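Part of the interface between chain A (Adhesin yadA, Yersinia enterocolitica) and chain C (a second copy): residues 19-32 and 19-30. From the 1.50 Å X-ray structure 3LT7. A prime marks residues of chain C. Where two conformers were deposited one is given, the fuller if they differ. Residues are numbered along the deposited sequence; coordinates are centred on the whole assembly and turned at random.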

# COMPACT_ATOMS: atom_id res chain seq x y z
N ASN A 19 -8.25 -18.75 -3.29
CA ASN A 19 -6.85 -18.82 -2.85
C ASN A 19 -5.97 -17.78 -3.54
O ASN A 19 -4.91 -17.33 -3.03
N SER A 20 -6.43 -17.43 -4.73
CA SER A 20 -5.81 -16.35 -5.44
C SER A 20 -6.07 -14.97 -4.81
O SER A 20 -5.15 -14.16 -4.72
N THR A 21 -7.31 -14.71 -4.39
CA THR A 21 -7.62 -13.42 -3.79
C THR A 21 -6.66 -13.29 -2.58
O THR A 21 -5.90 -12.34 -2.44
N LYS A 22 -6.69 -14.29 -1.72
CA LYS A 22 -5.83 -14.24 -0.50
C LYS A 22 -4.31 -14.05 -0.76
O LYS A 22 -3.57 -13.34 0.01
N LYS A 23 -3.83 -14.71 -1.84
CA LYS A 23 -2.45 -14.62 -2.27
C LYS A 23 -2.06 -13.19 -2.76
O LYS A 23 -0.99 -12.62 -2.38
N ALA A 24 -2.91 -12.62 -3.61
CA ALA A 24 -2.71 -11.26 -4.12
C ALA A 24 -2.61 -10.31 -2.95
O ALA A 24 -1.78 -9.44 -2.90
N ILE A 25 -3.51 -10.52 -1.99
CA ILE A 25 -3.64 -9.56 -0.91
C ILE A 25 -2.39 -9.67 -0.03
O ILE A 25 -1.83 -8.63 0.39
N ARG A 26 -1.94 -10.90 0.26
CA ARG A 26 -0.67 -11.11 1.06
C ARG A 26 0.57 -10.45 0.36
O ARG A 26 1.42 -9.77 0.96
N GLU A 27 0.67 -10.72 -0.94
CA GLU A 27 1.74 -10.23 -1.79
C GLU A 27 1.81 -8.72 -1.89
O GLU A 27 2.90 -8.13 -1.79
N SER A 28 0.65 -8.08 -2.11
CA SER A 28 0.54 -6.62 -2.11
C SER A 28 0.84 -5.99 -0.70
O SER A 28 1.52 -4.96 -0.62
N ASN A 29 0.29 -6.60 0.36
CA ASN A 29 0.53 -6.17 1.73
C ASN A 29 1.98 -6.24 2.11
O ASN A 29 2.53 -5.33 2.75
N GLN A 30 2.64 -7.32 1.70
CA GLN A 30 4.04 -7.42 1.91
C GLN A 30 4.75 -6.22 1.27
O GLN A 30 5.52 -5.51 1.95
N TYR A 31 4.46 -5.99 -0.02
CA TYR A 31 5.07 -4.85 -0.74
C TYR A 31 4.94 -3.51 -0.06
O TYR A 31 5.85 -2.69 0.01
N THR A 32 3.73 -3.36 0.43
CA THR A 32 3.33 -2.20 1.16
C THR A 32 4.15 -2.07 2.45
O THR A 32 4.65 -0.97 2.73
N ASN C 19 -3.64 -14.96 -14.13
CA ASN C 19 -3.48 -13.67 -14.74
C ASN C 19 -4.07 -12.63 -13.79
O ASN C 19 -3.51 -11.56 -13.58
N SER C 20 -5.13 -13.02 -13.11
CA SER C 20 -5.85 -12.11 -12.20
C SER C 20 -4.99 -11.76 -10.98
O SER C 20 -4.92 -10.62 -10.57
N THR C 21 -4.37 -12.78 -10.38
CA THR C 21 -3.48 -12.57 -9.20
C THR C 21 -2.44 -11.54 -9.58
O THR C 21 -2.17 -10.63 -8.79
N LYS C 22 -1.89 -11.69 -10.79
CA LYS C 22 -0.83 -10.80 -11.30
C LYS C 22 -1.31 -9.34 -11.47
O LYS C 22 -0.52 -8.42 -11.21
N LYS C 23 -2.57 -9.15 -11.92
CA LYS C 23 -3.18 -7.84 -12.20
C LYS C 23 -3.55 -7.14 -10.87
O LYS C 23 -3.31 -5.92 -10.68
N ALA C 24 -4.09 -7.94 -9.97
CA ALA C 24 -4.33 -7.59 -8.60
C ALA C 24 -3.07 -6.97 -7.93
O ALA C 24 -3.11 -5.84 -7.42
N ILE C 25 -1.94 -7.66 -8.02
CA ILE C 25 -0.69 -7.26 -7.32
C ILE C 25 -0.17 -6.01 -8.03
O ILE C 25 0.24 -5.03 -7.41
N ARG C 26 -0.26 -6.04 -9.34
CA ARG C 26 0.36 -4.98 -10.12
C ARG C 26 -0.35 -3.67 -9.86
O ARG C 26 0.36 -2.60 -9.73
N GLU C 27 -1.70 -3.71 -9.82
CA GLU C 27 -2.54 -2.49 -9.53
C GLU C 27 -2.27 -2.02 -8.09
O GLU C 27 -1.89 -0.87 -7.86
N SER C 28 -2.42 -2.93 -7.14
CA SER C 28 -2.24 -2.58 -5.74
C SER C 28 -0.93 -1.90 -5.36
O SER C 28 -0.85 -0.86 -4.65
N ASN C 29 0.14 -2.52 -5.81
CA ASN C 29 1.50 -1.99 -5.75
C ASN C 29 1.56 -0.58 -6.38
O ASN C 29 2.26 0.31 -5.87
N GLN C 30 0.88 -0.40 -7.52
CA GLN C 30 0.97 0.89 -8.20
C GLN C 30 0.34 1.91 -7.25
O GLN C 30 0.77 3.08 -7.15

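Two helices of the same protein run side by side here, their N-to-C directions 29° apart and their axes approaching to 8.8 Å. The backbones are staggered by three residues: Ala24 lies nearest Thr21′, CA to CA 5.3 Å, and one turn on Ser28 lies nearest Ile25′, CA to CA 5.4 Å. Spacings this short suit the small side chains of Ala24 and Ser28, and the larger contributors come mostly from chain C. Three of them, Asn29′, Thr21′ and Ile25′, organise the 489 Å² buried between the stretches.

Asn29′ covers the most surface. Its CA-to-CB bond points toward chain A, and an m rotamer with chi2 near 9° brings the amide up against Tyr31 and Ser28. Tyr31, itself directed toward chain C with chi1 t and chi2 86°, lays one ring face over Asn29′ CG. Asn29′ CB stands 4.3 Å from the centroid of the Tyr31 ring, an off-centre CH-pi contact, while Asn29′ OD1 comes within 3.5 Å of Tyr31 CD2. The same oxygen finds its polar partner in water 2, which donates to Asn29′ OD1 at 2.6 Å and to Ser28 O at 2.9 Å. That water ties the side chain of one helix to a backbone carbonyl of the other, so the amide oxygen is hydrogen-bonded within the contact. The hydroxyl of Tyr31 is bonded elsewhere in the structure.

Ile25′ starts sideways, but its m,t rotamer carries the end of the chain nearer. Its CG1 packs 4.0 Å from Ala24 CA and 4.2 Å from Ala24 CB, so the isoleucine touches backbone as well as the methyl of Ala24. Further out, Ile25′ CD1 lies 3.2 Å from Glu27 OE2, an apolar methyl beside a carboxylate at the margin.

Thr21′, also sideways and m, serves three neighbours. Its CG2 meets the aliphatic part of Lys23, with Lys23 CD 3.8 Å away, and also lies 4.1 Å from Ala24 CB. Its OG1 makes a very short hydrogen bond, 2.4 Å, with Ser20 OG, the one direct hydrogen bond between the stretches. Ser20, in the t rotamer, extends the polar cluster through water 1, which lies 2.8 Å from Ser20 OG and 2.7 Å from Ser20′ OG. The water bridges two serines whose hydroxyls are too far apart to bond directly, Ser20 OG to Ser20′ OG being 4.3 Å.

Between these polar ends the packing is tight. Ala24 CB meets Ala24′ CB at 3.5 Å. One turn on, Ser28 acts as a knob in the hole formed by Ser28′, Ile25′, Asn29′ and Ala24′; its OG reaches to 3.3 Å from Ser28′ CB. Both serines are m, and each satisfies its hydroxyl on its own helix: Ser28 OG donates to Ala24 O at 3.0 Å, and Ser28′ OG to Ala24′ O, also at 3.0 Å. The rule to read is simple: a small residue of chain A set against a larger one of chain C at each closest CA pair, with the hydroxyls of Ser20, Thr21′, Ser28 and Ser28′ answered by their own backbone, across the interface or through water.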

# COMPACT_ATOMS: atom_id res chain seq x y z
CB ASN A 19 -6.19 -20.16 -3.17
CG ASN A 19 -6.43 -21.22 -2.07
OD1 ASN A 19 -7.17 -20.98 -1.12
ND2 ASN A 19 -5.78 -22.38 -2.21
CB SER A 20 -6.17 -16.38 -6.93
OG SER A 20 -5.81 -15.18 -7.56
CB THR A 21 -9.10 -13.36 -3.38
OG1 THR A 21 -9.99 -13.51 -4.49
CG2 THR A 21 -9.47 -12.07 -2.67
CB LYS A 22 -6.16 -15.40 0.45
CG LYS A 22 -7.69 -15.50 0.58
CD LYS A 22 -8.14 -16.41 1.69
CE LYS A 22 -7.91 -17.83 1.26
NZ LYS A 22 -8.17 -18.83 2.29
CB LYS A 23 -2.16 -15.65 -3.36
CG LYS A 23 -0.67 -15.65 -3.73
CD LYS A 23 -0.35 -16.15 -5.16
CE LYS A 23 1.16 -16.18 -5.42
NZ LYS A 23 1.59 -17.29 -6.33
CB ALA A 24 -3.83 -10.81 -5.11
CB ILE A 25 -4.88 -9.80 -0.08
CG1 ILE A 25 -6.11 -9.57 -0.94
CG2 ILE A 25 -4.94 -8.77 1.02
CD1 ILE A 25 -7.39 -9.97 -0.31
CB ARG A 26 -0.34 -12.59 1.23
CG ARG A 26 -1.24 -13.46 2.17
CD ARG A 26 -0.53 -14.78 2.50
NE ARG A 26 -0.41 -15.69 1.35
CZ ARG A 26 -1.41 -16.41 0.88
NH1 ARG A 26 -2.62 -16.35 1.43
NH2 ARG A 26 -1.20 -17.20 -0.16
CB GLU A 27 1.56 -10.85 -3.17
CG GLU A 27 2.18 -12.23 -3.26
CD GLU A 27 2.61 -12.54 -4.67
OE1 GLU A 27 3.55 -11.89 -5.18
OE2 GLU A 27 2.00 -13.45 -5.28
CB SER A 28 -0.82 -6.19 -2.63
OG SER A 28 -1.06 -6.72 -3.93
CB ASN A 29 -0.28 -7.02 2.69
CG ASN A 29 -1.75 -6.73 2.64
OD1 ASN A 29 -2.20 -5.81 1.93
ND2 ASN A 29 -2.51 -7.48 3.44
CB GLN A 30 4.58 -8.68 1.22
CG GLN A 30 6.01 -8.97 1.69
CD GLN A 30 6.12 -10.02 2.79
OE1 GLN A 30 5.50 -9.92 3.87
NE2 GLN A 30 6.93 -11.03 2.52
CB TYR A 31 4.61 -4.81 -2.19
CG TYR A 31 5.26 -3.76 -3.03
CD1 TYR A 31 6.47 -4.01 -3.66
CD2 TYR A 31 4.61 -2.55 -3.30
CE1 TYR A 31 7.08 -3.05 -4.50
CE2 TYR A 31 5.23 -1.55 -4.13
CZ TYR A 31 6.45 -1.84 -4.76
OH TYR A 31 7.11 -0.95 -5.63
CB THR A 32 1.88 -2.16 1.47
OG1 THR A 32 1.10 -1.98 0.27
CG2 THR A 32 1.66 -0.98 2.32
CB ASN C 19 -4.17 -13.65 -16.11
CG ASN C 19 -3.28 -14.16 -17.23
OD1 ASN C 19 -2.06 -14.10 -17.13
ND2 ASN C 19 -3.88 -14.59 -18.33
CB SER C 20 -7.14 -12.75 -11.73
OG SER C 20 -7.46 -12.35 -10.40
CB THR C 21 -2.72 -13.81 -8.80
OG1 THR C 21 -3.65 -14.90 -8.65
CG2 THR C 21 -1.95 -13.53 -7.48
CB LYS C 22 -0.27 -11.31 -12.63
CG LYS C 22 0.38 -12.67 -12.53
CD LYS C 22 1.11 -13.06 -13.80
CE LYS C 22 1.23 -14.57 -13.87
NZ LYS C 22 2.14 -15.07 -14.94
CB LYS C 23 -4.40 -8.00 -13.09
CG LYS C 23 -5.25 -6.74 -13.20
CD LYS C 23 -6.43 -7.01 -14.13
CE LYS C 23 -7.47 -5.86 -14.15
NZ LYS C 23 -6.95 -4.71 -14.98
CB ALA C 24 -4.87 -8.81 -7.85
CB ILE C 25 0.40 -8.40 -7.45
CG1 ILE C 25 -0.09 -9.70 -6.74
CG2 ILE C 25 1.74 -7.98 -6.85
CD1 ILE C 25 0.77 -10.99 -6.97
CB ARG C 26 0.47 -5.33 -11.59
CG ARG C 26 0.90 -4.19 -12.49
CD ARG C 26 0.44 -4.44 -13.94
NE ARG C 26 -0.97 -4.11 -14.11
CZ ARG C 26 -1.86 -4.78 -14.83
NH1 ARG C 26 -1.56 -5.89 -15.49
NH2 ARG C 26 -3.11 -4.36 -14.84
CB GLU C 27 -4.04 -2.56 -9.89
CG GLU C 27 -4.42 -2.91 -11.35
CD GLU C 27 -5.85 -2.43 -11.72
OE1 GLU C 27 -6.17 -1.24 -11.43
OE2 GLU C 27 -6.67 -3.23 -12.25
CB SER C 28 -2.42 -3.87 -4.97
OG SER C 28 -3.80 -4.18 -5.05
CB ASN C 29 2.48 -2.97 -6.50
CG ASN C 29 2.80 -4.30 -5.68
OD1 ASN C 29 2.18 -4.61 -4.65
ND2 ASN C 29 3.74 -5.14 -6.22
CB GLN C 30 0.36 0.93 -9.60
CG GLN C 30 0.96 2.14 -10.34
CD GLN C 30 0.34 2.46 -11.70
OE1 GLN C 30 0.74 1.90 -12.72
NE2 GLN C 30 -0.62 3.41 -11.74
O HOH W 1 -8.28 -14.28 -8.65
O HOH W 2 1.01 -3.15 -2.88